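Local coordinates for Poly(Beta-D-mannuronate) lyase (Pseudopedobacter saltans, PDB 7O79), which probably cleaves the polysaccharide alginate as a poly(beta-D-mannuronate) lyase of family PL6, built as a parallel beta-helix, at residues L213-K219 / R235-T241; S151-V156 / D189-T194. All coordinates share one frame; numbering follows the deposited sequence.

Contact 1. Residues L213-K219 / R235-T241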
loop_
_atom_site.group_PDB
_atom_site.type_symbol
_atom_site.label_atom_id
_atom_site.label_comp_id
_atom_site.label_asym_id
_atom_site.label_seq_id
_atom_site.Cartn_x
_atom_site.Cartn_y
_atom_site.Cartn_z
ATOM N N LEU A 213 3.434 -4.116 0.041
ATOM C CA LEU A 213 4.038 -4.343 1.347
ATOM C C LEU A 213 5.378 -5.052 1.172
ATOM O O LEU A 213 5.443 -6.135 0.588
ATOM C CB LEU A 213 3.111 -5.157 2.248
ATOM C CG LEU A 213 1.661 -4.656 2.339
ATOM C CD1 LEU A 213 0.860 -5.495 3.330
ATOM C CD2 LEU A 213 1.658 -3.187 2.756
ATOM N N LYS A 214 6.437 -4.446 1.693
ATOM C CA LYS A 214 7.787 -5.001 1.681
ATOM C C LYS A 214 8.394 -4.912 3.072
ATOM O O LYS A 214 9.511 -4.424 3.261
ATOM C CB LYS A 214 8.652 -4.264 0.664
ATOM C CG LYS A 214 8.280 -4.556 -0.792
ATOM C CD LYS A 214 9.220 -3.817 -1.750
ATOM C CE LYS A 214 9.097 -4.372 -3.177
ATOM N NZ LYS A 214 9.758 -3.493 -4.192
ATOM N N SER A 215 7.634 -5.352 4.073
ATOM C CA SER A 215 7.987 -5.245 5.491
ATOM C C SER A 215 6.932 -6.031 6.266
ATOM O O SER A 215 5.960 -6.523 5.680
ATOM C CB SER A 215 8.037 -3.792 5.976
ATOM O OG SER A 215 6.836 -3.108 5.633
ATOM N N ASN A 216 7.097 -6.093 7.598
ATOM C CA ASN A 216 6.204 -6.855 8.475
ATOM C C ASN A 216 5.201 -5.982 9.224
ATOM O O ASN A 216 5.381 -4.774 9.396
ATOM C CB ASN A 216 6.977 -7.666 9.535
ATOM C CG ASN A 216 7.962 -8.639 8.943
ATOM O OD1 ASN A 216 7.996 -8.852 7.732
ATOM N ND2 ASN A 216 8.740 -9.279 9.802
ATOM N N ARG A 217 4.134 -6.651 9.689
ATOM C CA ARG A 217 3.181 -6.143 10.690
ATOM C C ARG A 217 2.428 -4.905 10.235
ATOM O O ARG A 217 2.086 -4.038 11.038
ATOM C CB ARG A 217 3.844 -5.900 12.042
ATOM C CG ARG A 217 4.776 -6.984 12.442
ATOM C CD ARG A 217 4.049 -7.938 13.354
ATOM N NE ARG A 217 4.852 -9.115 13.664
ATOM C CZ ARG A 217 4.372 -10.231 14.205
ATOM N NH1 ARG A 217 3.078 -10.336 14.490
ATOM N NH2 ARG A 217 5.189 -11.248 14.454
ATOM N N ASN A 218 2.110 -4.860 8.965
ATOM C CA ASN A 218 1.340 -3.776 8.414
ATOM C C ASN A 218 -0.142 -4.115 8.412
ATOM O O ASN A 218 -0.498 -5.252 8.425
ATOM C CB ASN A 218 1.829 -3.463 7.019
ATOM C CG ASN A 218 3.279 -3.030 7.011
ATOM O OD1 ASN A 218 3.620 -2.044 7.564
ATOM N ND2 ASN A 218 4.098 -3.805 6.432
ATOM N N LYS A 219 -0.976 -3.095 8.438
ATOM C CA LYS A 219 -2.416 -3.246 8.407
ATOM C C LYS A 219 -3.077 -2.554 7.217
ATOM O O LYS A 219 -3.072 -1.359 7.131
ATOM C CB LYS A 219 -3.029 -2.686 9.673
ATOM C CG LYS A 219 -2.316 -3.067 10.934
ATOM C CD LYS A 219 -2.510 -4.532 11.154
ATOM C CE LYS A 219 -2.624 -4.920 12.604
ATOM N NZ LYS A 219 -1.413 -5.660 12.971
ATOM N N ARG A 235 4.391 -8.129 -1.106
ATOM C CA ARG A 235 5.510 -8.571 -1.946
ATOM C C ARG A 235 6.629 -9.210 -1.128
ATOM O O ARG A 235 7.195 -10.233 -1.533
ATOM C CB ARG A 235 6.064 -7.387 -2.739
ATOM C CG ARG A 235 7.344 -7.693 -3.519
ATOM C CD ARG A 235 7.164 -8.800 -4.564
ATOM N NE ARG A 235 8.415 -9.059 -5.266
ATOM C CZ ARG A 235 9.389 -9.854 -4.824
ATOM N NH1 ARG A 235 9.241 -10.545 -3.686
ATOM N NH2 ARG A 235 10.505 -9.989 -5.547
ATOM N N SER A 236 6.983 -8.589 -0.007
ATOM C CA SER A 236 8.025 -9.073 0.888
ATOM C C SER A 236 7.510 -8.966 2.313
ATOM O O SER A 236 6.491 -8.314 2.580
ATOM C CB SER A 236 9.332 -8.280 0.724
ATOM O OG SER A 236 9.970 -8.668 -0.471
ATOM N N GLY A 237 8.215 -9.619 3.237
ATOM C CA GLY A 237 7.852 -9.534 4.638
ATOM C C GLY A 237 6.810 -10.547 5.060
ATOM O O GLY A 237 6.343 -11.395 4.287
ATOM N N ASN A 238 6.445 -10.443 6.337
ATOM C CA ASN A 238 5.699 -11.470 7.044
ATOM C C ASN A 238 4.723 -10.828 8.026
ATOM O O ASN A 238 4.869 -9.671 8.411
ATOM C CB ASN A 238 6.639 -12.455 7.776
ATOM C CG ASN A 238 7.685 -13.079 6.847
ATOM O OD1 ASN A 238 7.347 -13.912 6.004
ATOM N ND2 ASN A 238 8.945 -12.672 6.985
ATOM N N PHE A 239 3.717 -11.608 8.429
ATOM C CA PHE A 239 2.717 -11.176 9.422
ATOM C C PHE A 239 2.039 -9.859 9.025
ATOM O O PHE A 239 1.947 -8.909 9.808
ATOM C CB PHE A 239 3.340 -11.080 10.820
ATOM C CG PHE A 239 4.294 -12.201 11.127
ATOM C CD1 PHE A 239 3.815 -13.458 11.459
ATOM C CD2 PHE A 239 5.662 -11.995 11.116
ATOM C CE1 PHE A 239 4.691 -14.494 11.737
ATOM C CE2 PHE A 239 6.532 -13.023 11.396
ATOM C CZ PHE A 239 6.048 -14.271 11.710
ATOM N N ASN A 240 1.545 -9.802 7.793
ATOM C CA ASN A 240 0.766 -8.649 7.375
ATOM C C ASN A 240 -0.720 -8.955 7.473
ATOM O O ASN A 240 -1.135 -10.112 7.437
ATOM C CB ASN A 240 1.143 -8.214 5.962
ATOM C CG ASN A 240 2.488 -7.510 5.934
ATOM O OD1 ASN A 240 2.729 -6.587 6.728
ATOM N ND2 ASN A 240 3.385 -7.966 5.066
ATOM N N THR A 241 -1.515 -7.899 7.634
ATOM C CA THR A 241 -2.958 -8.024 7.817
ATOM C C THR A 241 -3.672 -7.283 6.698
ATOM O O THR A 241 -3.446 -6.086 6.488
ATOM C CB THR A 241 -3.400 -7.498 9.184
ATOM O OG1 THR A 241 -2.828 -8.308 10.217
ATOM C CG2 THR A 241 -4.917 -7.535 9.309
HETATM O O HOH W 1 -0.280 -7.709 10.907
#
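N240 reaches across to the preceding coil of the beta-helix and uses both ends of its amide there. Its ND2 gives a hydrogen bond to S215 O at 3.0 Å, in the amide plane, while OD1 takes the backbone N-H of N218 at 2.9 Å, in its carbonyl plane, and more weakly N218 ND2. The two asparagines run alongside in the same direction, their amide planes 17° apart; N218 ND2 also bonds S215 OG, and its OD1 serves F193 N one coil further back. N216 OD1 receives N238 N at 2.6 Å, the donor standing well above the carbonyl plane. Backbone bonds S236 N to L213 O and T241 N to N218 O keep the coils in parallel register on both sides of the turn.

Cation-pi stacking takes over at the partly exposed outer side. The guanidinium of R217 is stacked face to face on the F239 ring, planes 13° apart, with NH2 off-centre over the ring and 3.5 Å from CD2; a bend at chi2 (-96°) brings it there.

The methyl CD1 of L213 packs against the amide carbon CG of N240 at 3.7 Å. One water joins K219 NZ, F239 O and T241 OG1.

With both ends of the N240 amide engaged, its rotation is fixed, and the buried carbonyl of S215 and N-H of N218 are satisfied by a side chain of the next coil rather than by its backbone.

Contact 2. Residues S151-V156 / D189-T194. With PO4 (phosphate ion), chain B.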
loop_
_atom_site.group_PDB
_atom_site.type_symbol
_atom_site.label_atom_id
_atom_site.label_comp_id
_atom_site.label_asym_id
_atom_site.label_seq_id
_atom_site.Cartn_x
_atom_site.Cartn_y
_atom_site.Cartn_z
ATOM N N SER A 151 11.119 4.309 10.735
ATOM C CA SER A 151 9.852 4.872 10.254
ATOM C C SER A 151 8.713 3.864 10.532
ATOM O O SER A 151 8.159 3.187 9.659
ATOM C CB SER A 151 9.980 5.252 8.772
ATOM O OG SER A 151 8.800 5.819 8.252
ATOM N N ARG A 152 8.330 3.759 11.802
ATOM C CA ARG A 152 7.354 2.788 12.267
ATOM C C ARG A 152 6.097 3.495 12.755
ATOM O O ARG A 152 6.152 4.650 13.199
ATOM C CB ARG A 152 7.919 1.937 13.411
ATOM C CG ARG A 152 9.140 1.123 13.056
ATOM C CD ARG A 152 9.655 0.331 14.249
ATOM N NE ARG A 152 10.648 -0.663 13.843
ATOM C CZ ARG A 152 11.917 -0.373 13.552
ATOM N NH1 ARG A 152 12.764 -1.336 13.193
ATOM N NH2 ARG A 152 12.338 0.885 13.610
ATOM N N TYR A 153 4.968 2.769 12.694
ATOM C CA TYR A 153 3.678 3.202 13.264
ATOM C C TYR A 153 3.104 4.440 12.575
ATOM O O TYR A 153 2.458 5.276 13.202
ATOM C CB TYR A 153 3.765 3.429 14.782
ATOM C CG TYR A 153 3.989 2.141 15.547
ATOM C CD1 TYR A 153 2.911 1.320 15.872
ATOM C CD2 TYR A 153 5.257 1.752 15.950
ATOM C CE1 TYR A 153 3.102 0.119 16.556
ATOM C CE2 TYR A 153 5.458 0.571 16.640
ATOM C CZ TYR A 153 4.387 -0.233 16.941
ATOM O OH TYR A 153 4.600 -1.401 17.621
ATOM N N ASN A 154 3.334 4.572 11.283
ATOM C CA ASN A 154 2.693 5.617 10.504
ATOM C C ASN A 154 1.348 5.119 9.985
ATOM O O ASN A 154 1.155 3.923 9.749
ATOM C CB ASN A 154 3.606 6.053 9.361
ATOM C CG ASN A 154 4.934 6.609 9.864
ATOM O OD1 ASN A 154 4.948 7.493 10.726
ATOM N ND2 ASN A 154 6.055 6.109 9.320
ATOM N N THR A 155 0.403 6.045 9.848
ATOM C CA THR A 155 -0.982 5.711 9.538
ATOM C C THR A 155 -1.466 6.651 8.447
ATOM O O THR A 155 -1.238 7.862 8.527
ATOM C CB THR A 155 -1.870 5.828 10.797
ATOM O OG1 THR A 155 -1.481 4.826 11.744
ATOM C CG2 THR A 155 -3.356 5.616 10.461
ATOM N N VAL A 156 -2.110 6.093 7.422
ATOM C CA VAL A 156 -2.749 6.860 6.362
ATOM C C VAL A 156 -4.204 6.398 6.313
ATOM O O VAL A 156 -4.468 5.219 6.050
ATOM C CB VAL A 156 -2.062 6.636 5.000
ATOM C CG1 VAL A 156 -2.869 7.292 3.867
ATOM C CG2 VAL A 156 -0.597 7.100 5.025
ATOM N N ASP A 189 9.542 -7.546 14.934
ATOM C CA ASP A 189 9.561 -6.181 14.428
ATOM C C ASP A 189 8.806 -6.078 13.103
ATOM O O ASP A 189 8.300 -7.062 12.563
ATOM C CB ASP A 189 11.011 -5.715 14.275
ATOM C CG ASP A 189 11.191 -4.220 14.486
ATOM O OD1 ASP A 189 10.198 -3.499 14.699
ATOM O OD2 ASP A 189 12.352 -3.757 14.395
ATOM N N GLY A 190 8.761 -4.857 12.579
ATOM C CA GLY A 190 8.105 -4.558 11.320
ATOM C C GLY A 190 8.026 -3.059 11.136
ATOM O O GLY A 190 8.570 -2.283 11.937
ATOM N N ALA A 191 7.352 -2.656 10.040
ATOM C CA ALA A 191 7.049 -1.245 9.800
ATOM C C ALA A 191 5.823 -0.771 10.579
ATOM O O ALA A 191 5.718 0.416 10.908
ATOM C CB ALA A 191 6.806 -0.990 8.307
ATOM N N PHE A 192 4.893 -1.674 10.874
ATOM C CA PHE A 192 3.656 -1.321 11.569
ATOM C C PHE A 192 2.950 -0.149 10.889
ATOM O O PHE A 192 2.470 0.788 11.539
ATOM C CB PHE A 192 3.910 -1.027 13.049
ATOM C CG PHE A 192 4.593 -2.153 13.798
ATOM C CD1 PHE A 192 3.837 -3.135 14.429
ATOM C CD2 PHE A 192 5.976 -2.187 13.934
ATOM C CE1 PHE A 192 4.443 -4.157 15.135
ATOM C CE2 PHE A 192 6.597 -3.207 14.663
ATOM C CZ PHE A 192 5.836 -4.191 15.254
ATOM N N PHE A 193 2.893 -0.195 9.562
ATOM C CA PHE A 193 2.247 0.849 8.771
ATOM C C PHE A 193 0.769 0.514 8.608
ATOM O O PHE A 193 0.409 -0.640 8.372
ATOM C CB PHE A 193 2.919 0.971 7.401
ATOM C CG PHE A 193 2.648 2.265 6.675
ATOM C CD1 PHE A 193 1.444 2.475 6.000
ATOM C CD2 PHE A 193 3.613 3.265 6.640
ATOM C CE1 PHE A 193 1.208 3.673 5.313
ATOM C CE2 PHE A 193 3.376 4.464 5.980
ATOM C CZ PHE A 193 2.182 4.672 5.311
ATOM N N THR A 194 -0.082 1.517 8.744
ATOM C CA THR A 194 -1.523 1.308 8.649
ATOM C C THR A 194 -2.054 2.044 7.428
ATOM O O THR A 194 -1.891 3.268 7.316
ATOM C CB THR A 194 -2.233 1.783 9.915
ATOM O OG1 THR A 194 -1.896 0.911 10.997
ATOM C CG2 THR A 194 -3.762 1.784 9.707
HETATM P P PO4 B . 16.023 0.346 12.379
HETATM O O1 PO4 B . 14.733 0.803 11.714
HETATM O O2 PO4 B . 16.228 1.163 13.643
HETATM O O3 PO4 B . 17.161 0.574 11.415
HETATM O O4 PO4 B . 16.004 -1.130 12.727
HETATM O O HOH W 2 5.221 2.861 9.552
HETATM O O HOH W 3 0.382 2.230 11.844
#
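R152 meets D189 side-on in a two-pronged salt bridge between neighbouring coils of the parallel beta-helix. NE bonds OD1 of D189 at 3.0 Å and NH1 bonds OD2 at 2.7 Å. Both nitrogens come to the syn side of the carboxylate but tilted out of its plane, the two flat groups being nearly parallel (8°) yet stepped. The chain of R152, extended from CG to NE, carries the guanidinium out to this acid. A phosphate ion, probably from the crystallisation liquor, sits at the guanidinium edge: NH1 bonds its O4 and, weakly, its O1, NH2 is 3.1 Å from phosphate O1, and N150 N is a further donor. With an alanine here in place of the arginine, the D189 carboxylate would probably lose its charged mate and the phosphate its guanidinium donors.

Further along, backbone bonds take over: Y153 N to A191 O, T194 N to N154 O and V156 N to T194 O, the last two beside the parallel bridge of T155 with T194. One water accepts from N154 N and lies within bonding distance of S151 O and A191 O, and a second spans N154 O, F192 O and T194 OG1.

Outside, Y153 and F192 run side by side in an offset stack, centroids 4.6 Å apart and planes at 6°, so that F192 CB lies over the centre of the tyrosine ring and Y153 OH over that of the phenylalanine. F193 instead turns inward, its CG anti to the backbone N (chi1 -162°), and meets F122 edge-to-face. Across the contact, F193 CZ touches V156 CG2 at 3.7 Å.

Contact 2 is complete at residue 194, ahead of contact 1, which begins at 213; their centres are about 10 Å apart. Both lie on the same side of the beta-helix, where the segments run into the successive parallel strands 155-162, 194-201, 219-226 and 241-248; contact 1 also starts on the ends of strands 209-214 and 230-236. The first four strands are consecutive neighbours, so the segments stack in the order 151-156, 189-194, 213-219, 235-241. The middle two touch directly, probably through a hydrogen bond from K219 N to F193 O, with S215 OG packed on the methyl of A191. Coil-to-coil pairing therefore runs unbroken across the pair of contacts along the solenoid.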